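Local structure of halocarboxylic acid dehalogenase DehI (3BJX) at residues Gln216-Thr219 with Asp220-Ala224; Ile289-Ile292 with His293-Glu296. The protein probably hydrolyses the carbon-halogen bond of 2-haloalkanoic acids, releasing halide, as a group I haloacid dehalogenase. All blocks are in the same frame, centred on the assembly; numbering follows the deposited sequence.

Interaction 1 of 2, residues Gln216-Thr219 with Asp220-Ala224; sequences QIVT and DEVLA
In the later part of helix 212-223, the turns Q216-T219 and D220-A224 meet where alpha-helical hydrogen bonding widens into a pi-type turn. The first step is regular: D220 N binds Q216 O at 2.8 Å, with the N-H pointing almost straight at the oxygen (170°). One residue on, I217 O still takes the i+4 amide, E221 N, at 2.9 Å, and a weak one from V222 N. The register then shifts, as V218 O receives its short bond from L223 N (2.7 Å), five residues along, while V222 N makes only a weak one to it. T219 O repeats the i+5 step weakly with A224 N.

The extended chain of E221 runs back over I217, with OE2 3.5 Å from I217 CG1 and OE1 near CG2, so that the carboxylate lies against both branches of the isoleucine. That placement follows from CG standing anti to the carbonyl carbon (chi1 -43°), and the OE1 end is held by a salt bridge to R104 of helix 101-107. D220 OD1 lies 3.5 Å from T219 CG2 and pairs with R191 of helix 183-195. The amide of Q216 is inclined 56° to the D220 carboxylate, NE2 remaining 3.9 Å from OD2. On the buried side V218 CB and V222 CG2 are 4.4 Å apart, and both valines pack on I294 of helix 267-299.

The two acids therefore send their charges to different neighbouring helices while E221 keeps its aliphatic chain against I217. Each carboxylate is likely to be stabilised as an anion by its arginine, and through the widened turn V218 O and T219 O still receive amide donors, the latter weakly.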
# COMPACT_ATOMS: atom_id res chain seq x y z
N GLN A 216 -15.44 17.30 12.13
CA GLN A 216 -16.64 16.97 11.38
C GLN A 216 -16.80 17.80 10.09
O GLN A 216 -16.98 17.24 9.01
CB GLN A 216 -17.86 17.11 12.27
CG GLN A 216 -19.16 16.83 11.54
CD GLN A 216 -20.23 16.31 12.46
OE1 GLN A 216 -20.52 16.90 13.51
NE2 GLN A 216 -20.84 15.20 12.07
N ILE A 217 -16.73 19.12 10.23
CA ILE A 217 -16.85 20.08 9.12
C ILE A 217 -15.79 19.85 8.05
O ILE A 217 -16.11 19.79 6.86
CB ILE A 217 -16.78 21.54 9.65
CG1 ILE A 217 -18.03 21.89 10.46
CG2 ILE A 217 -16.59 22.55 8.51
CD1 ILE A 217 -17.99 23.26 11.08
N VAL A 218 -14.53 19.71 8.47
CA VAL A 218 -13.45 19.49 7.48
C VAL A 218 -13.55 18.12 6.81
O VAL A 218 -13.19 17.98 5.64
CB VAL A 218 -12.02 19.81 8.05
CG1 VAL A 218 -11.99 21.21 8.70
CG2 VAL A 218 -11.53 18.71 9.01
N THR A 219 -14.07 17.13 7.53
CA THR A 219 -14.29 15.79 6.96
C THR A 219 -15.43 15.81 5.94
O THR A 219 -15.22 15.46 4.77
CB THR A 219 -14.54 14.68 8.05
OG1 THR A 219 -13.37 14.52 8.87
CG2 THR A 219 -14.93 13.33 7.44
N ASP A 220 -16.62 16.23 6.38
CA ASP A 220 -17.86 16.06 5.59
C ASP A 220 -18.08 17.14 4.53
O ASP A 220 -18.78 16.92 3.54
CB ASP A 220 -19.12 15.98 6.48
CG ASP A 220 -19.15 14.73 7.37
OD1 ASP A 220 -18.40 13.76 7.12
OD2 ASP A 220 -19.94 14.72 8.33
N GLU A 221 -17.49 18.29 4.76
CA GLU A 221 -17.76 19.46 3.94
C GLU A 221 -16.55 19.91 3.13
O GLU A 221 -16.70 20.50 2.03
CB GLU A 221 -18.25 20.63 4.81
CG GLU A 221 -19.28 20.24 5.89
CD GLU A 221 -19.77 21.44 6.68
OE1 GLU A 221 -19.62 22.58 6.17
OE2 GLU A 221 -20.29 21.27 7.81
N VAL A 222 -15.35 19.66 3.66
CA VAL A 222 -14.12 20.03 2.97
C VAL A 222 -13.51 18.82 2.24
O VAL A 222 -13.25 18.89 1.05
CB VAL A 222 -13.07 20.76 3.91
CG1 VAL A 222 -11.83 21.23 3.13
CG2 VAL A 222 -13.69 21.95 4.65
N LEU A 223 -13.31 17.71 2.93
CA LEU A 223 -12.58 16.59 2.33
C LEU A 223 -13.46 15.63 1.53
O LEU A 223 -12.97 14.99 0.59
CB LEU A 223 -11.79 15.82 3.39
CG LEU A 223 -10.62 16.52 4.09
CD1 LEU A 223 -9.89 15.54 5.01
CD2 LEU A 223 -9.64 17.14 3.08
N ALA A 224 -14.75 15.54 1.88
CA ALA A 224 -15.63 14.57 1.19
C ALA A 224 -15.71 14.76 -0.34
O ALA A 224 -15.66 13.77 -1.07
CB ALA A 224 -17.02 14.50 1.84

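Interaction 2 of 2, residues Ile289-Ile292 with His293-Glu296; sequences ISII and HITE
Within the long helix 267-299, I289-I292 and H293-E296 form consecutive turns of regular alpha-helix, bonded i to i+4 throughout. H293 N reaches I289 O and E296 N reaches I292 O, each at 2.9 Å, with I294 N to S290 O between them. The close-packed part centres on the carbonyl of I291. Its oxygen accepts T295 N at 2.9 Å and T295 OG1 at 2.6 Å, the two donors approaching from opposite faces of the carbonyl plane. The hydroxyl can fold back in this way because OG1 is anti to the carbonyl carbon of T295 (chi1 -48°), beside its own backbone N. N126 of helix 112-143 also bonds to OG1, linking the doubly gripped carbonyl to that helix. A valine in place of T295 would probably leave I291 O with its backbone donor alone and N126 without its hydroxyl partner.

On the flank facing helix 212-223, I294 CG1 lies 3.5 Å from S290 O, and its CD1 is 4.1 Å from I291 CD1, the two isoleucine chains touching at their ends. S290 OG is directed elsewhere, bonding to D286 O one turn earlier and to H196 and Y232, so this buried hydroxyl is well supplied with partners.

The E296 side is looser. This residue is only partly exposed, yet its side chain meets the preceding turn through CB, and the extended chain leads the carboxylate away, with L92 and L98 of nearby loops alongside. The side chain of H293 likewise meets the preceding turn through CB, while its ring turns off from it, CG being anti to the backbone N. That CB lies 3.4 Å from S290 O and equally far from I289 O.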
# COMPACT_ATOMS: atom_id res chain seq x y z
N ILE A 289 -1.69 15.88 1.23
CA ILE A 289 -2.65 16.60 0.38
C ILE A 289 -3.90 17.09 1.11
O ILE A 289 -4.33 18.22 0.88
CB ILE A 289 -3.08 15.72 -0.84
CG1 ILE A 289 -1.88 15.41 -1.74
CG2 ILE A 289 -4.17 16.41 -1.65
CD1 ILE A 289 -2.12 14.19 -2.61
N SER A 290 -4.51 16.23 1.93
CA SER A 290 -5.81 16.53 2.54
C SER A 290 -5.74 17.76 3.45
O SER A 290 -6.67 18.60 3.48
CB SER A 290 -6.31 15.33 3.35
OG SER A 290 -6.71 14.24 2.54
N ILE A 291 -4.65 17.83 4.22
CA ILE A 291 -4.45 18.85 5.26
C ILE A 291 -4.01 20.17 4.64
O ILE A 291 -4.44 21.23 5.08
CB ILE A 291 -3.46 18.36 6.39
CG1 ILE A 291 -4.01 17.09 7.06
CG2 ILE A 291 -3.17 19.45 7.41
CD1 ILE A 291 -5.32 17.25 7.78
N ILE A 292 -3.17 20.10 3.61
CA ILE A 292 -2.86 21.30 2.85
C ILE A 292 -4.12 21.82 2.17
O ILE A 292 -4.32 23.02 2.12
CB ILE A 292 -1.68 21.07 1.84
CG1 ILE A 292 -0.35 21.09 2.59
CG2 ILE A 292 -1.68 22.15 0.73
CD1 ILE A 292 0.81 20.79 1.75
N HIS A 293 -4.97 20.91 1.67
CA HIS A 293 -6.27 21.33 1.14
C HIS A 293 -7.13 22.07 2.14
O HIS A 293 -7.64 23.13 1.82
CB HIS A 293 -7.08 20.18 0.55
CG HIS A 293 -8.23 20.66 -0.29
ND1 HIS A 293 -8.05 21.45 -1.41
CD2 HIS A 293 -9.57 20.50 -0.15
CE1 HIS A 293 -9.23 21.73 -1.93
NE2 HIS A 293 -10.16 21.17 -1.19
N ILE A 294 -7.30 21.53 3.34
CA ILE A 294 -8.03 22.22 4.40
C ILE A 294 -7.39 23.59 4.70
O ILE A 294 -8.08 24.59 4.79
CB ILE A 294 -8.07 21.35 5.68
CG1 ILE A 294 -9.02 20.15 5.48
CG2 ILE A 294 -8.47 22.16 6.91
CD1 ILE A 294 -8.78 18.97 6.45
N THR A 295 -6.07 23.61 4.86
CA THR A 295 -5.33 24.86 5.07
C THR A 295 -5.60 25.90 4.00
O THR A 295 -5.76 27.08 4.32
CB THR A 295 -3.83 24.60 5.17
OG1 THR A 295 -3.62 23.51 6.09
CG2 THR A 295 -3.09 25.82 5.70
N GLU A 296 -5.67 25.46 2.75
CA GLU A 296 -5.91 26.34 1.62
C GLU A 296 -7.33 26.94 1.66
O GLU A 296 -7.53 28.10 1.29
CB GLU A 296 -5.69 25.59 0.31
CG GLU A 296 -5.69 26.46 -0.94
CD GLU A 296 -5.72 25.67 -2.24
OE1 GLU A 296 -5.39 24.45 -2.26
OE2 GLU A 296 -6.08 26.28 -3.25

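From the N terminus, the chain first reaches interaction 1 in helix 212-223, then passes through helix 230-248 and into helix 267-299, where interaction 2 lies. Each is a local step within its own helix, so neither closes a long loop, and they follow in series without crossing. Although far apart in sequence, their centres lie only about 11 Å apart, where the two helices pack across each other: V218 CB meets I294 CD1 at 3.7 Å, and L223 CD2 approaches S290 O at 3.3 Å. Through these joints the segments connect helices 101-107 and 183-195, which pack against interaction 1, with helices 112-143 and 230-248 around interaction 2.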